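Local coordinates for protein serine protease pet (Escherichia coli, PDB 4OM9) that cleaves peptide bonds as a serine protease and acts as an autotransporter enterotoxin of enteroaggregative strains, probably with alpha-fodrin as a target, at residues G211-D216 and W222-T227; T119-N124 and D132-D137; T179-N184 and N189-E194. One frame throughout, in Å; residues are numbered along the deposited sequence.

How the contacts relate
All three contacts lie in the protease domain; contacts 1 and 3 are hairpins of one antiparallel sheet, against which contact 2 packs. Contact 1 is a buried hairpin of it, dominated by aliphatic and aromatic side chains. Contact 3, about 14 Å from contact 1 between centres, is only partly buried, so carboxylate, amides and waters add to its backbone bonds. Contact 2 is the smallest: a loop and the end of helix 127-134 meet through two rings with no hydrogen bond. It lies about 9 Å from contact 1, centre to centre, and packs on V214, V223 and L225 of that hairpin. L225 also touches V191 of contact 3, and Y123 of contact 2 makes a cation-pi contact with R182 of contact 3.

Contact 1. Residues G211-D216 and W222-T227; sequences GVYVFD and WVLLGT
V212 faces two residues at once, L225 and G226, a classic beta bulge in the antiparallel hairpin of strands 211-216 and 221-232. It belongs to a curled antiparallel sheet of this PA-clan protease domain. V212 O accepts from L225 N at 2.7 Å and only weakly from G226 N, while V212 N returns a bond of 3.0 Å to G226 O. Past the bulge, V214 and V223 make a hydrogen-bonded pair, with V214 N to V223 O at 2.9 Å and V223 N to V214 O at 2.7 Å. The bulge turns L225 toward the partner strand: its CD2 runs beside V212 CG1 at 3.6 Å, and its CB meets V214 CB.

V212, V214 and V223 point to one face of the sheet; Y213, F215, W222 and L224 to the other. L224 CD1 sits over one face of the Y213 ring, near its rim. With CG anti to the carbonyl carbon (chi1 -71°), W222 brings the indole face against F215, and NE1 is held by P46 O. The F215 edge meets the five-membered ring edge-to-face, planes at 57°. Over the six-membered ring, F215 CB makes a CH-pi contact 3.6 Å from the centroid, 8° off the normal.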
loop_
_atom_site.group_PDB
_atom_site.type_symbol
_atom_site.label_atom_id
_atom_site.label_comp_id
_atom_site.label_asym_id
_atom_site.label_seq_id
_atom_site.Cartn_x
_atom_site.Cartn_y
_atom_site.Cartn_z
ATOM N N GLY A 211 -5.582 32.127 6.473
ATOM C CA GLY A 211 -4.263 32.102 7.077
ATOM C C GLY A 211 -3.113 32.047 6.068
ATOM O O GLY A 211 -3.212 31.441 5.005
ATOM N N VAL A 212 -2.025 32.729 6.417
ATOM C CA VAL A 212 -0.859 32.871 5.577
ATOM C C VAL A 212 0.297 32.190 6.301
ATOM O O VAL A 212 0.520 32.432 7.493
ATOM C CB VAL A 212 -0.549 34.369 5.306
ATOM C CG1 VAL A 212 0.773 34.535 4.573
ATOM C CG2 VAL A 212 -1.704 35.033 4.541
ATOM N N TYR A 213 1.023 31.324 5.601
ATOM C CA TYR A 213 2.021 30.486 6.259
ATOM C C TYR A 213 3.429 30.778 5.791
ATOM O O TYR A 213 3.671 31.160 4.647
ATOM C CB TYR A 213 1.727 28.993 6.037
ATOM C CG TYR A 213 0.445 28.507 6.666
ATOM C CD1 TYR A 213 -0.772 28.681 6.013
ATOM C CD2 TYR A 213 0.446 27.856 7.902
ATOM C CE1 TYR A 213 -1.955 28.235 6.578
ATOM C CE2 TYR A 213 -0.737 27.400 8.475
ATOM C CZ TYR A 213 -1.931 27.604 7.805
ATOM O OH TYR A 213 -3.128 27.184 8.331
ATOM N N VAL A 214 4.376 30.533 6.673
ATOM C CA VAL A 214 5.738 30.880 6.382
ATOM C C VAL A 214 6.602 29.886 7.160
ATOM O O VAL A 214 6.155 29.345 8.159
ATOM C CB VAL A 214 5.948 32.374 6.726
ATOM C CG1 VAL A 214 7.039 32.591 7.724
ATOM C CG2 VAL A 214 6.119 33.190 5.462
ATOM N N PHE A 215 7.791 29.563 6.668
ATOM C CA PHE A 215 8.492 28.380 7.160
ATOM C C PHE A 215 9.784 28.708 7.889
ATOM O O PHE A 215 10.715 29.283 7.318
ATOM C CB PHE A 215 8.766 27.429 5.992
ATOM C CG PHE A 215 9.510 26.173 6.374
ATOM C CD1 PHE A 215 8.834 25.067 6.875
ATOM C CD2 PHE A 215 10.884 26.085 6.193
ATOM C CE1 PHE A 215 9.514 23.903 7.212
ATOM C CE2 PHE A 215 11.574 24.926 6.522
ATOM C CZ PHE A 215 10.878 23.825 7.039
ATOM N N ASP A 216 9.825 28.317 9.156
ATOM C CA ASP A 216 10.951 28.557 10.053
ATOM C C ASP A 216 12.127 27.647 9.706
ATOM O O ASP A 216 12.007 26.423 9.786
ATOM C CB ASP A 216 10.481 28.333 11.497
ATOM C CG ASP A 216 11.524 28.700 12.554
ATOM O OD1 ASP A 216 12.741 28.476 12.344
ATOM O OD2 ASP A 216 11.096 29.188 13.631
ATOM N N TRP A 222 6.280 24.877 9.580
ATOM C CA TRP A 222 5.420 25.938 9.075
ATOM C C TRP A 222 4.739 26.707 10.210
ATOM O O TRP A 222 4.236 26.134 11.187
ATOM C CB TRP A 222 4.372 25.367 8.123
ATOM C CG TRP A 222 4.978 24.942 6.832
ATOM C CD1 TRP A 222 5.391 23.697 6.500
ATOM C CD2 TRP A 222 5.272 25.779 5.717
ATOM N NE1 TRP A 222 5.911 23.691 5.229
ATOM C CE2 TRP A 222 5.853 24.963 4.724
ATOM C CE3 TRP A 222 5.094 27.145 5.453
ATOM C CZ2 TRP A 222 6.264 25.458 3.487
ATOM C CZ3 TRP A 222 5.498 27.639 4.231
ATOM C CH2 TRP A 222 6.078 26.793 3.256
ATOM N N VAL A 223 4.712 28.015 10.044
ATOM C CA VAL A 223 4.323 28.910 11.094
ATOM C C VAL A 223 3.238 29.785 10.529
ATOM O O VAL A 223 3.295 30.143 9.364
ATOM C CB VAL A 223 5.560 29.719 11.571
ATOM C CG1 VAL A 223 5.215 31.133 12.011
ATOM C CG2 VAL A 223 6.316 28.935 12.631
ATOM N N LEU A 224 2.232 30.111 11.332
ATOM C CA LEU A 224 1.207 31.033 10.884
ATOM C C LEU A 224 1.738 32.469 10.868
ATOM O O LEU A 224 1.910 33.057 11.935
ATOM C CB LEU A 224 -0.004 30.953 11.792
ATOM C CG LEU A 224 -1.246 31.733 11.378
ATOM C CD1 LEU A 224 -1.881 31.106 10.140
ATOM C CD2 LEU A 224 -2.221 31.752 12.558
ATOM N N LEU A 225 1.982 33.031 9.682
ATOM C CA LEU A 225 2.490 34.412 9.562
ATOM C C LEU A 225 1.464 35.430 10.030
ATOM O O LEU A 225 1.778 36.395 10.747
ATOM C CB LEU A 225 2.880 34.744 8.117
ATOM C CG LEU A 225 3.311 36.212 7.878
ATOM C CD1 LEU A 225 4.790 36.382 8.176
ATOM C CD2 LEU A 225 3.025 36.704 6.443
ATOM N N GLY A 226 0.227 35.209 9.602
ATOM C CA GLY A 226 -0.865 36.099 9.945
ATOM C C GLY A 226 -2.099 35.716 9.155
ATOM O O GLY A 226 -2.230 34.569 8.736
ATOM N N THR A 227 -2.980 36.689 8.928
ATOM C CA THR A 227 -4.269 36.448 8.298
ATOM C C THR A 227 -4.516 37.485 7.219
ATOM O O THR A 227 -4.117 38.661 7.346
ATOM C CB THR A 227 -5.433 36.476 9.330
ATOM O OG1 THR A 227 -5.372 37.686 10.093
ATOM C CG2 THR A 227 -5.294 35.334 10.272
#

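Contact 2. Residues T119-N124 and D132-D137; sequences TSFNYN and DRYGVD
F121 and Y134 carry nearly the whole contact, a small aromatic meeting between the loop before helix 127-134 and the last turn of that helix. The rings are inclined at 57° with centroids 5.6 Å apart, which makes neither a stack nor an edge-to-face pair. F121 CD1 and CE1 meet the CE2, CZ and OH end of Y134: CD1 lies 3.8 Å from Y134 CE2 and equally 3.8 Å from Y134 OH, with the phenol oxygen at the F121 edge, near its plane. F121 reaches across because its CG is anti to the backbone N (chi1 -180°). The CB of Y134 points toward the loop, and R133 CG rests over one face of its ring.

This packed part is buried against the hairpin of contact 1. F121 touches V223 and L225, while Y134 lies on V214 and D216.

The loose side is that of the exposed S120, N122 and N124. S120 O stands 3.7 Å from Y134 OH, a contact and not a hydrogen bond; the S120 hydroxyl is instead bonded to D118 OD1. N122 OD1 accepts from N124 N at 3.1 Å in an Asx turn, the donor lying above the amide plane. Between them, Y123 turns back to pack on strand 188-195.

With no hydrogen bond or charge pair between the two segments, the join probably rests on van der Waals packing of the rings and burial from water. Directional bonds that hold the helix end include the salt bridge from R133 NH1 to D216 OD1, which also accepts from the backbone N of K218 and E219, and those from N217 ND2 to D132 O and G135 O.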
loop_
_atom_site.group_PDB
_atom_site.type_symbol
_atom_site.label_atom_id
_atom_site.label_comp_id
_atom_site.label_asym_id
_atom_site.label_seq_id
_atom_site.Cartn_x
_atom_site.Cartn_y
_atom_site.Cartn_z
ATOM N N THR A 119 1.936 29.262 16.320
ATOM C CA THR A 119 1.808 30.710 16.498
ATOM C C THR A 119 3.099 31.392 16.954
ATOM O O THR A 119 3.049 32.387 17.668
ATOM C CB THR A 119 0.723 31.051 17.559
ATOM O OG1 THR A 119 0.942 30.243 18.725
ATOM C CG2 THR A 119 -0.676 30.779 17.026
ATOM N N SER A 120 4.251 30.868 16.553
ATOM C CA SER A 120 5.515 31.438 17.012
ATOM C C SER A 120 6.099 32.543 16.096
ATOM O O SER A 120 7.297 32.836 16.163
ATOM C CB SER A 120 6.544 30.325 17.172
ATOM O OG SER A 120 6.947 29.866 15.894
ATOM N N PHE A 121 5.279 33.148 15.239
ATOM C CA PHE A 121 5.780 34.254 14.430
ATOM C C PHE A 121 5.888 35.555 15.238
ATOM O O PHE A 121 4.931 35.993 15.856
ATOM C CB PHE A 121 4.912 34.509 13.200
ATOM C CG PHE A 121 5.426 35.644 12.350
ATOM C CD1 PHE A 121 6.606 35.501 11.631
ATOM C CD2 PHE A 121 4.763 36.856 12.309
ATOM C CE1 PHE A 121 7.101 36.534 10.879
ATOM C CE2 PHE A 121 5.252 37.900 11.549
ATOM C CZ PHE A 121 6.429 37.744 10.833
ATOM N N ASN A 122 7.063 36.172 15.209
ATOM C CA ASN A 122 7.303 37.400 15.966
ATOM C C ASN A 122 7.582 38.590 15.064
ATOM O O ASN A 122 8.731 38.846 14.700
ATOM C CB ASN A 122 8.470 37.209 16.928
ATOM C CG ASN A 122 8.569 38.318 17.940
ATOM O OD1 ASN A 122 7.947 39.368 17.786
ATOM N ND2 ASN A 122 9.352 38.094 18.986
ATOM N N TYR A 123 6.533 39.335 14.736
ATOM C CA TYR A 123 6.644 40.481 13.838
ATOM C C TYR A 123 7.592 41.569 14.342
ATOM O O TYR A 123 8.005 42.427 13.575
ATOM C CB TYR A 123 5.263 41.100 13.600
ATOM C CG TYR A 123 5.186 42.007 12.380
ATOM C CD1 TYR A 123 5.720 41.606 11.155
ATOM C CD2 TYR A 123 4.536 43.238 12.441
ATOM C CE1 TYR A 123 5.631 42.416 10.024
ATOM C CE2 TYR A 123 4.439 44.053 11.325
ATOM C CZ TYR A 123 4.997 43.641 10.112
ATOM O OH TYR A 123 4.892 44.442 9.006
ATOM N N ASN A 124 7.927 41.532 15.628
ATOM C CA ASN A 124 8.718 42.587 16.250
ATOM C C ASN A 124 10.216 42.346 16.216
ATOM O O ASN A 124 10.985 43.120 16.788
ATOM C CB ASN A 124 8.282 42.780 17.695
ATOM C CG ASN A 124 6.834 43.157 17.802
ATOM O OD1 ASN A 124 6.292 43.826 16.922
ATOM N ND2 ASN A 124 6.186 42.712 18.870
ATOM N N ASP A 132 16.436 35.797 7.837
ATOM C CA ASP A 132 17.277 34.643 8.128
ATOM C C ASP A 132 16.480 33.452 8.703
ATOM O O ASP A 132 16.809 32.303 8.418
ATOM C CB ASP A 132 18.412 35.056 9.071
ATOM C CG ASP A 132 19.448 35.967 8.380
ATOM O OD1 ASP A 132 19.708 35.775 7.167
ATOM O OD2 ASP A 132 20.003 36.881 9.034
ATOM N N ARG A 133 15.422 33.723 9.474
ATOM C CA ARG A 133 14.622 32.652 10.068
ATOM C C ARG A 133 13.647 32.018 9.071
ATOM O O ARG A 133 13.386 30.817 9.124
ATOM C CB ARG A 133 13.836 33.162 11.289
ATOM C CG ARG A 133 12.914 32.094 11.896
ATOM C CD ARG A 133 12.386 32.453 13.274
ATOM N NE ARG A 133 13.452 32.683 14.242
ATOM C CZ ARG A 133 14.132 31.715 14.844
ATOM N NH1 ARG A 133 13.867 30.447 14.564
ATOM N NH2 ARG A 133 15.084 32.012 15.718
ATOM N N TYR A 134 13.107 32.817 8.158
ATOM C CA TYR A 134 12.073 32.316 7.266
ATOM C C TYR A 134 12.412 32.411 5.781
ATOM O O TYR A 134 11.571 32.106 4.927
ATOM C CB TYR A 134 10.763 33.057 7.526
ATOM C CG TYR A 134 10.272 32.969 8.948
ATOM C CD1 TYR A 134 9.599 31.840 9.417
ATOM C CD2 TYR A 134 10.479 34.009 9.824
ATOM C CE1 TYR A 134 9.138 31.780 10.708
ATOM C CE2 TYR A 134 10.040 33.949 11.099
ATOM C CZ TYR A 134 9.376 32.844 11.545
ATOM O OH TYR A 134 8.946 32.831 12.850
ATOM N N GLY A 135 13.635 32.826 5.465
ATOM C CA GLY A 135 14.057 32.934 4.078
ATOM C C GLY A 135 14.328 31.612 3.395
ATOM O O GLY A 135 14.747 30.638 4.024
ATOM N N VAL A 136 14.070 31.581 2.094
ATOM C CA VAL A 136 14.215 30.371 1.296
ATOM C C VAL A 136 15.236 30.614 0.191
ATOM O O VAL A 136 15.231 31.676 -0.447
ATOM C CB VAL A 136 12.867 29.944 0.677
ATOM C CG1 VAL A 136 13.004 28.626 -0.100
ATOM C CG2 VAL A 136 11.807 29.828 1.747
ATOM N N ASP A 137 16.129 29.653 -0.028
ATOM C CA ASP A 137 17.109 29.792 -1.105
ATOM C C ASP A 137 16.431 29.565 -2.444
ATOM O O ASP A 137 15.741 28.568 -2.631
ATOM C CB ASP A 137 18.271 28.815 -0.935
ATOM C CG ASP A 137 19.138 28.716 -2.189
ATOM O OD1 ASP A 137 20.093 29.507 -2.321
ATOM O OD2 ASP A 137 18.859 27.849 -3.045
#

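Contact 3. Residues T179-N184 and N189-E194; sequences TNLRAN and NKVEYE
E192 O is gripped by two successive amides, T179 N at 2.9 Å and N180 N at 3.2 Å, both arriving from the same face of its carbonyl plane. This is a classic beta bulge in the hairpin of strands 172-185 and 188-195, at a corner of the chain. E192 N replies to N180 O at 2.7 Å, and past the corner A183 and K190 pair through both backbone bonds.

The E192 side chain, extended beyond CG, crosses T179 obliquely. T179 OG1 takes the crowded position between the backbone N and carbonyl carbon (chi1 52°) and donates to the anti lone pair of E192 OE1 at 2.8 Å. OE2 receives a bond from a water that also accepts from N180 ND2. At the corner itself, N180 OD1 accepts from R182 N at 3.0 Å, an Asx turn.

L181 and V191 are buried; V191 CG2 meets L181 CD2 and lies 3.3 Å from L181 O, which is bonded to Y123 OH. Toward the hairpin turn, N189 ND2 shares a water with R182 NE, and its OD1 another with N184 OD1. R182 NH1 continues to N127 OD1.

With a hydroxyl and a water each donating to one of its oxygens, the E192 carboxylate is probably stabilised in its charged form; K239, whose ammonium bridges to E194, merely packs against it.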
loop_
_atom_site.group_PDB
_atom_site.type_symbol
_atom_site.label_atom_id
_atom_site.label_comp_id
_atom_site.label_asym_id
_atom_site.label_seq_id
_atom_site.Cartn_x
_atom_site.Cartn_y
_atom_site.Cartn_z
ATOM N N THR A 179 7.006 40.766 -0.748
ATOM C CA THR A 179 7.540 41.958 -1.420
ATOM C C THR A 179 7.734 43.142 -0.467
ATOM O O THR A 179 8.499 44.048 -0.759
ATOM C CB THR A 179 6.619 42.398 -2.580
ATOM O OG1 THR A 179 5.271 42.518 -2.109
ATOM C CG2 THR A 179 6.648 41.367 -3.717
ATOM N N ASN A 180 7.047 43.130 0.672
ATOM C CA ASN A 180 7.301 44.108 1.729
ATOM C C ASN A 180 6.892 43.585 3.100
ATOM O O ASN A 180 5.702 43.483 3.415
ATOM C CB ASN A 180 6.570 45.429 1.443
ATOM C CG ASN A 180 7.182 46.617 2.182
ATOM O OD1 ASN A 180 7.928 46.445 3.152
ATOM N ND2 ASN A 180 6.873 47.834 1.715
ATOM N N LEU A 181 7.890 43.280 3.920
ATOM C CA LEU A 181 7.676 42.886 5.300
ATOM C C LEU A 181 6.933 43.930 6.107
ATOM O O LEU A 181 6.199 43.588 7.008
ATOM C CB LEU A 181 9.006 42.583 5.982
ATOM C CG LEU A 181 9.517 41.154 5.812
ATOM C CD1 LEU A 181 10.868 40.981 6.507
ATOM C CD2 LEU A 181 8.473 40.159 6.344
ATOM N N ARG A 182 7.147 45.207 5.807
ATOM C CA ARG A 182 6.498 46.264 6.571
ATOM C C ARG A 182 5.926 47.322 5.641
ATOM O O ARG A 182 6.492 48.411 5.490
ATOM C CB ARG A 182 7.473 46.906 7.573
ATOM C CG ARG A 182 8.643 46.006 8.002
ATOM C CD ARG A 182 9.176 46.330 9.399
ATOM N NE ARG A 182 8.355 45.692 10.409
ATOM C CZ ARG A 182 8.712 44.636 11.133
ATOM N NH1 ARG A 182 9.909 44.088 11.002
ATOM N NH2 ARG A 182 7.862 44.145 12.020
ATOM N N ALA A 183 4.801 46.984 5.016
ATOM C CA ALA A 183 4.054 47.927 4.189
ATOM C C ALA A 183 3.250 48.911 5.048
ATOM O O ALA A 183 2.581 48.504 6.002
ATOM C CB ALA A 183 3.133 47.183 3.249
ATOM N N ASN A 184 3.320 50.196 4.695
ATOM C CA ASN A 184 2.643 51.253 5.449
ATOM C C ASN A 184 1.192 51.425 5.023
ATOM O O ASN A 184 0.891 52.146 4.076
ATOM C CB ASN A 184 3.389 52.584 5.288
ATOM C CG ASN A 184 2.654 53.757 5.923
ATOM O OD1 ASN A 184 2.156 53.672 7.052
ATOM N ND2 ASN A 184 2.575 54.856 5.194
ATOM N N ASN A 189 1.419 48.682 10.181
ATOM C CA ASN A 189 2.296 47.928 9.298
ATOM C C ASN A 189 1.781 46.521 8.960
ATOM O O ASN A 189 1.328 45.788 9.846
ATOM C CB ASN A 189 3.681 47.839 9.920
ATOM C CG ASN A 189 4.491 49.094 9.683
ATOM O OD1 ASN A 189 4.027 50.024 9.019
ATOM N ND2 ASN A 189 5.706 49.129 10.220
ATOM N N LYS A 190 1.858 46.155 7.679
ATOM C CA LYS A 190 1.341 44.879 7.200
ATOM C C LYS A 190 2.268 44.226 6.185
ATOM O O LYS A 190 2.927 44.897 5.395
ATOM C CB LYS A 190 -0.049 45.057 6.574
ATOM C CG LYS A 190 -1.179 45.389 7.566
ATOM C CD LYS A 190 -2.526 45.384 6.847
ATOM C CE LYS A 190 -3.667 45.676 7.783
ATOM N NZ LYS A 190 -3.515 47.034 8.407
ATOM N N VAL A 191 2.296 42.900 6.189
ATOM C CA VAL A 191 3.137 42.167 5.264
ATOM C C VAL A 191 2.473 42.130 3.903
ATOM O O VAL A 191 1.271 41.919 3.781
ATOM C CB VAL A 191 3.424 40.761 5.778
ATOM C CG1 VAL A 191 4.098 39.902 4.701
ATOM C CG2 VAL A 191 4.289 40.846 7.013
ATOM N N GLU A 192 3.273 42.385 2.875
ATOM C CA GLU A 192 2.772 42.476 1.517
ATOM C C GLU A 192 3.369 41.350 0.704
ATOM O O GLU A 192 4.564 41.069 0.807
ATOM C CB GLU A 192 3.118 43.838 0.904
ATOM C CG GLU A 192 2.713 44.010 -0.562
ATOM C CD GLU A 192 3.355 45.261 -1.194
ATOM O OE1 GLU A 192 4.439 45.126 -1.796
ATOM O OE2 GLU A 192 2.786 46.367 -1.080
ATOM N N TYR A 193 2.539 40.674 -0.083
ATOM C CA TYR A 193 3.087 39.632 -0.931
ATOM C C TYR A 193 2.555 39.707 -2.350
ATOM O O TYR A 193 1.561 40.384 -2.640
ATOM C CB TYR A 193 2.857 38.230 -0.317
ATOM C CG TYR A 193 1.506 37.514 -0.482
ATOM C CD1 TYR A 193 0.976 37.234 -1.740
ATOM C CD2 TYR A 193 0.832 37.003 0.629
ATOM C CE1 TYR A 193 -0.212 36.534 -1.892
ATOM C CE2 TYR A 193 -0.370 36.288 0.492
ATOM C CZ TYR A 193 -0.881 36.061 -0.779
ATOM O OH TYR A 193 -2.058 35.374 -0.967
ATOM N N GLU A 194 3.265 39.000 -3.221
ATOM C CA GLU A 194 2.917 38.853 -4.616
ATOM C C GLU A 194 2.946 37.356 -4.942
ATOM O O GLU A 194 3.824 36.628 -4.465
ATOM C CB GLU A 194 3.893 39.638 -5.490
ATOM C CG GLU A 194 3.682 39.529 -6.992
ATOM C CD GLU A 194 4.743 40.305 -7.769
ATOM O OE1 GLU A 194 5.796 39.712 -8.083
ATOM O OE2 GLU A 194 4.529 41.508 -8.047
HETATM O O HOH W 1 5.116 48.177 -0.225
HETATM O O HOH W 2 6.314 47.265 12.233
HETATM O O HOH W 3 2.000 51.578 8.549
#